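Local structure of DNA alpha-glucosyltransferase (Enterobacteria phage T4, 1XV5) at residues E23-D26 against W27-N31; F390-K393 against E394-D397. The protein is a glycosyltransferase of the GT-B clan, built from two Rossmann-like domains around parallel sheets, modelled here with uridine-5'-diphosphate. All coordinates share one frame; numbering follows the deposited sequence.

Contact 1: residues E23-D26 against W27-N31; sequences EQRD and WFIKN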
loop_
_atom_site.group_PDB
_atom_site.type_symbol
_atom_site.label_atom_id
_atom_site.label_comp_id
_atom_site.label_asym_id
_atom_site.label_seq_id
_atom_site.Cartn_x
_atom_site.Cartn_y
_atom_site.Cartn_z
ATOM N N GLU A 23 -6.855 -4.138 7.467
ATOM C CA GLU A 23 -7.568 -2.919 7.837
ATOM C C GLU A 23 -9.046 -3.084 7.495
ATOM O O GLU A 23 -9.919 -2.583 8.205
ATOM C CB GLU A 23 -6.984 -1.715 7.087
ATOM C CG GLU A 23 -5.582 -1.349 7.537
ATOM C CD GLU A 23 -5.560 -0.690 8.906
ATOM O OE1 GLU A 23 -4.487 -0.677 9.543
ATOM O OE2 GLU A 23 -6.608 -0.171 9.344
ATOM N N GLN A 24 -9.313 -3.790 6.399
ATOM C CA GLN A 24 -10.675 -4.053 5.953
ATOM C C GLN A 24 -11.370 -4.920 7.000
ATOM O O GLN A 24 -12.503 -4.650 7.392
ATOM C CB GLN A 24 -10.646 -4.776 4.605
ATOM C CG GLN A 24 -11.992 -4.924 3.913
ATOM C CD GLN A 24 -11.831 -5.335 2.461
ATOM O OE1 GLN A 24 -12.480 -4.788 1.569
ATOM N NE2 GLN A 24 -10.960 -6.303 2.219
ATOM N N ARG A 25 -10.681 -5.963 7.449
ATOM C CA ARG A 25 -11.238 -6.845 8.464
ATOM C C ARG A 25 -11.557 -6.029 9.713
ATOM O O ARG A 25 -12.649 -6.132 10.267
ATOM C CB ARG A 25 -10.240 -7.959 8.805
ATOM C CG ARG A 25 -10.575 -8.746 10.064
ATOM C CD ARG A 25 -9.620 -9.923 10.243
ATOM N NE ARG A 25 -9.857 -10.653 11.487
ATOM C CZ ARG A 25 -9.452 -10.243 12.684
ATOM N NH1 ARG A 25 -9.717 -10.971 13.762
ATOM N NH2 ARG A 25 -8.765 -9.114 12.807
ATOM N N ASP A 26 -10.607 -5.204 10.144
ATOM C CA ASP A 26 -10.805 -4.385 11.337
ATOM C C ASP A 26 -12.028 -3.480 11.235
ATOM O O ASP A 26 -12.789 -3.345 12.193
ATOM C CB ASP A 26 -9.573 -3.514 11.620
ATOM C CG ASP A 26 -8.387 -4.312 12.129
ATOM O OD1 ASP A 26 -8.580 -5.443 12.623
ATOM O OD2 ASP A 26 -7.254 -3.794 12.052
ATOM N N TRP A 27 -12.215 -2.852 10.079
ATOM C CA TRP A 27 -13.354 -1.958 9.905
ATOM C C TRP A 27 -14.673 -2.724 10.002
ATOM O O TRP A 27 -15.586 -2.300 10.703
ATOM C CB TRP A 27 -13.278 -1.235 8.556
ATOM C CG TRP A 27 -14.393 -0.239 8.373
ATOM C CD1 TRP A 27 -14.416 1.061 8.801
ATOM C CD2 TRP A 27 -15.671 -0.487 7.777
ATOM N NE1 TRP A 27 -15.634 1.634 8.509
ATOM C CE2 TRP A 27 -16.421 0.706 7.879
ATOM C CE3 TRP A 27 -16.257 -1.605 7.166
ATOM C CZ2 TRP A 27 -17.728 0.814 7.394
ATOM C CZ3 TRP A 27 -17.559 -1.496 6.683
ATOM C CH2 TRP A 27 -18.278 -0.295 6.801
ATOM N N PHE A 28 -14.770 -3.855 9.305
ATOM C CA PHE A 28 -15.999 -4.640 9.346
ATOM C C PHE A 28 -16.335 -5.124 10.751
ATOM O O PHE A 28 -17.492 -5.061 11.170
ATOM C CB PHE A 28 -15.923 -5.832 8.385
ATOM C CG PHE A 28 -16.259 -5.482 6.966
ATOM C CD1 PHE A 28 -15.254 -5.271 6.028
ATOM C CD2 PHE A 28 -17.585 -5.331 6.572
ATOM C CE1 PHE A 28 -15.566 -4.913 4.718
ATOM C CE2 PHE A 28 -17.907 -4.975 5.266
ATOM C CZ PHE A 28 -16.898 -4.765 4.337
ATOM N N ILE A 29 -15.330 -5.608 11.477
ATOM C CA ILE A 29 -15.543 -6.086 12.841
ATOM C C ILE A 29 -15.940 -4.913 13.731
ATOM O O ILE A 29 -16.842 -5.022 14.557
ATOM C CB ILE A 29 -14.267 -6.735 13.427
ATOM C CG1 ILE A 29 -13.943 -8.027 12.675
ATOM C CG2 ILE A 29 -14.459 -7.026 14.915
ATOM C CD1 ILE A 29 -12.699 -8.740 13.185
ATOM N N LYS A 30 -15.257 -3.791 13.548
ATOM C CA LYS A 30 -15.522 -2.590 14.326
ATOM C C LYS A 30 -16.960 -2.132 14.113
ATOM O O LYS A 30 -17.590 -1.582 15.020
ATOM C CB LYS A 30 -14.551 -1.484 13.901
ATOM C CG LYS A 30 -14.604 -0.218 14.738
ATOM C CD LYS A 30 -13.487 0.734 14.324
ATOM C CE LYS A 30 -13.473 1.992 15.172
ATOM N NZ LYS A 30 -14.748 2.750 15.047
ATOM N N ASN A 31 -17.480 -2.371 12.914
ATOM C CA ASN A 31 -18.838 -1.970 12.588
ATOM C C ASN A 31 -19.886 -3.067 12.758
ATOM O O ASN A 31 -20.951 -3.021 12.140
ATOM C CB ASN A 31 -18.884 -1.388 11.175
ATOM C CG ASN A 31 -18.187 -0.039 11.082
ATOM O OD1 ASN A 31 -16.958 0.046 11.111
ATOM N ND2 ASN A 31 -18.974 1.024 10.992
#

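Contact 2: residues F390-K393 against E394-D397; sequences FCFK and EQFD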
loop_
_atom_site.group_PDB
_atom_site.type_symbol
_atom_site.label_atom_id
_atom_site.label_comp_id
_atom_site.label_asym_id
_atom_site.label_seq_id
_atom_site.Cartn_x
_atom_site.Cartn_y
_atom_site.Cartn_z
ATOM N N PHE A 390 -13.869 6.943 7.041
ATOM C CA PHE A 390 -14.456 7.610 5.887
ATOM C C PHE A 390 -14.517 6.716 4.651
ATOM O O PHE A 390 -15.586 6.479 4.088
ATOM C CB PHE A 390 -13.642 8.850 5.504
ATOM C CG PHE A 390 -13.553 9.886 6.582
ATOM C CD1 PHE A 390 -14.694 10.525 7.051
ATOM C CD2 PHE A 390 -12.316 10.244 7.114
ATOM C CE1 PHE A 390 -14.604 11.511 8.034
ATOM C CE2 PHE A 390 -12.215 11.226 8.095
ATOM C CZ PHE A 390 -13.362 11.862 8.556
ATOM N N CYS A 391 -13.353 6.227 4.233
ATOM C CA CYS A 391 -13.244 5.427 3.023
ATOM C C CYS A 391 -13.952 4.078 3.013
ATOM O O CYS A 391 -14.611 3.748 2.032
ATOM C CB CYS A 391 -11.771 5.256 2.656
ATOM S SG CYS A 391 -10.875 6.836 2.581
ATOM N N PHE A 392 -13.822 3.290 4.078
ATOM C CA PHE A 392 -14.502 1.999 4.093
ATOM C C PHE A 392 -16.022 2.176 4.127
ATOM O O PHE A 392 -16.768 1.308 3.662
ATOM C CB PHE A 392 -14.008 1.134 5.263
ATOM C CG PHE A 392 -12.763 0.346 4.940
ATOM C CD1 PHE A 392 -11.645 0.405 5.766
ATOM C CD2 PHE A 392 -12.708 -0.445 3.794
ATOM C CE1 PHE A 392 -10.485 -0.310 5.454
ATOM C CE2 PHE A 392 -11.550 -1.166 3.470
ATOM C CZ PHE A 392 -10.439 -1.095 4.305
ATOM N N LYS A 393 -16.481 3.303 4.664
ATOM C CA LYS A 393 -17.913 3.589 4.695
ATOM C C LYS A 393 -18.348 3.870 3.259
ATOM O O LYS A 393 -19.377 3.374 2.799
ATOM C CB LYS A 393 -18.202 4.810 5.573
ATOM C CG LYS A 393 -19.610 5.381 5.401
ATOM C CD LYS A 393 -20.676 4.358 5.750
ATOM C CE LYS A 393 -22.073 4.853 5.392
ATOM N NZ LYS A 393 -22.378 6.171 6.007
ATOM N N GLU A 394 -17.547 4.665 2.552
ATOM C CA GLU A 394 -17.834 4.998 1.161
ATOM C C GLU A 394 -17.921 3.710 0.338
ATOM O O GLU A 394 -18.839 3.529 -0.460
ATOM C CB GLU A 394 -16.730 5.894 0.583
ATOM C CG GLU A 394 -16.974 6.325 -0.863
ATOM C CD GLU A 394 -15.783 7.048 -1.477
ATOM O OE1 GLU A 394 -15.273 8.004 -0.853
ATOM O OE2 GLU A 394 -15.363 6.659 -2.588
ATOM N N GLN A 395 -16.961 2.814 0.545
ATOM C CA GLN A 395 -16.924 1.554 -0.188
ATOM C C GLN A 395 -18.087 0.651 0.202
ATOM O O GLN A 395 -18.679 -0.008 -0.649
ATOM C CB GLN A 395 -15.582 0.851 0.056
ATOM C CG GLN A 395 -14.400 1.719 -0.376
ATOM C CD GLN A 395 -13.053 1.212 0.097
ATOM O OE1 GLN A 395 -12.106 1.992 0.235
ATOM N NE2 GLN A 395 -12.950 -0.091 0.338
ATOM N N PHE A 396 -18.419 0.633 1.487
ATOM C CA PHE A 396 -19.521 -0.190 1.969
ATOM C C PHE A 396 -20.831 0.243 1.315
ATOM O O PHE A 396 -21.650 -0.593 0.929
ATOM C CB PHE A 396 -19.629 -0.086 3.494
ATOM C CG PHE A 396 -20.741 -0.912 4.082
ATOM C CD1 PHE A 396 -22.027 -0.394 4.199
ATOM C CD2 PHE A 396 -20.504 -2.216 4.505
ATOM C CE1 PHE A 396 -23.061 -1.163 4.729
ATOM C CE2 PHE A 396 -21.536 -2.995 5.037
ATOM C CZ PHE A 396 -22.814 -2.464 5.148
ATOM N N ASP A 397 -21.027 1.551 1.186
ATOM C CA ASP A 397 -22.245 2.068 0.570
ATOM C C ASP A 397 -22.342 1.661 -0.895
ATOM O O ASP A 397 -23.429 1.367 -1.396
ATOM C CB ASP A 397 -22.297 3.590 0.712
ATOM C CG ASP A 397 -22.594 4.025 2.132
ATOM O OD1 ASP A 397 -22.459 5.231 2.432
ATOM O OD2 ASP A 397 -22.972 3.158 2.949
#

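Contact 1: residues E23-D26 against W27-N31
Phe28 lies alongside Gln24 one turn further down helix 17-30, both side chains pointing the same way, and this buried flank is the tightly packed one. The ring turns its edge to the Gln24 chain: CG of Gln24 sits in the plane of the ring, 3.7 Å from CE1 of Phe28. Phe28 CD1 also comes to 3.1 Å from Gln24 O, the carbonyl that accepts the backbone N-H of Phe28 in the i to i+4 bond (N to O 3.1 Å). One face of the same ring is covered by Trp27, whose CE3 stands 3.8 Å above its centre, a contact between two consecutive residues.

The other flank is closer to solvent. Arg25 runs extended from CG to NE, with CG opposite its own backbone N (chi1 167°), and this carries the guanidinium up beside Ile29. The CD1 methyl of Ile29 rests over the centre of one guanidinium face, 3.6 Å from Arg25 CZ, an apolar cover for a flat charged group. Arg25 NH2 makes a long salt bridge to OD1 of Asp26, 3.7 Å away. Ile29 and Lys30 are solvent-exposed; the helix ends at Lys30, and Asn31 is the first residue to leave helical geometry.

Inwards, Gln24 and Phe28 press on Ile80 of strand 78-83, and Phe28 reaches Ile4 of strand 3-8. Arg25 makes a cation-pi contact with Phe56, and Arg25, Phe28 and Ile29 all touch Val35 of strand 34-40. Helix 388-399 covers another side, where Phe392 meets Glu23, Gln24 and Trp27.

Contact 2: residues F390-K393 against E394-D397
Four successive i to i+4 backbone bonds, from Glu394 N to Phe390 O through to Asp397 N to Lys393 O, join residues 390-393 to 394-397 in regular alpha-helix; the shortest runs from Phe396 N to Phe392 O at 2.8 Å. On the solvent side Lys393 crosses the carboxylate of Asp397. Its chain turns about CB-CG (chi2 60°), which brings CD and CE to the acid, and again about CD-CE, which sets NZ. Lys393 NZ reaches Asp397 OD1 in a long salt bridge of 3.7 Å. The aliphatic CE of Lys393 is modelled nearer, 3.0 Å from Asp397 OD1, short enough to make the exact placing of this exposed chain doubtful.

On the inner side Gln395 extends back along the preceding turn. Its CG comes within 3.2 Å of Cys391 O, the acceptor of its own backbone N-H. Beyond it the amide crosses the Phe392 ring at a slant, the two planes 62° apart, with Gln395 CD 4.1 Å from Phe392 CD2. Phe392 in turn meets the rings of Phe20 and Trp27, and Pro178 packs on Cys391, Phe392 and Gln395. Phe390 makes a cation-pi contact with Arg333.

Cys391, Phe392 and Gln395 thus make the buried side, while Glu394, partly exposed, has its charge met by Arg304. Lys393 and Asp397 lie at the surface, where long separation and competing solvent probably leave their attraction weak; a glycerol, probably from the crystallisation liquor, and a crystal neighbour also meet Lys393 and may influence its pose.

Overall arrangement
From the N terminus, strand 3-8 leads into helix 17-30, where contact 1 lies; contact 2 comes near the end of the chain, on helix 388-399. Each joins adjacent turns of a single helix, so neither closes a loop, and the two follow in series without nesting or crossing. In space their centres are about 11 Å apart and they touch: Trp27 CG is 3.4 Å from Phe392 CB, and Trp27 CH2 lies 3.6 Å from Phe396 CB. The last helix, following helix 368-386, thereby packs on helix 17-30, which itself lies on strands 3-8, 34-40 and 78-83 of the N-terminal sheet, consistent with the C-terminal return crossing of GT-B enzymes.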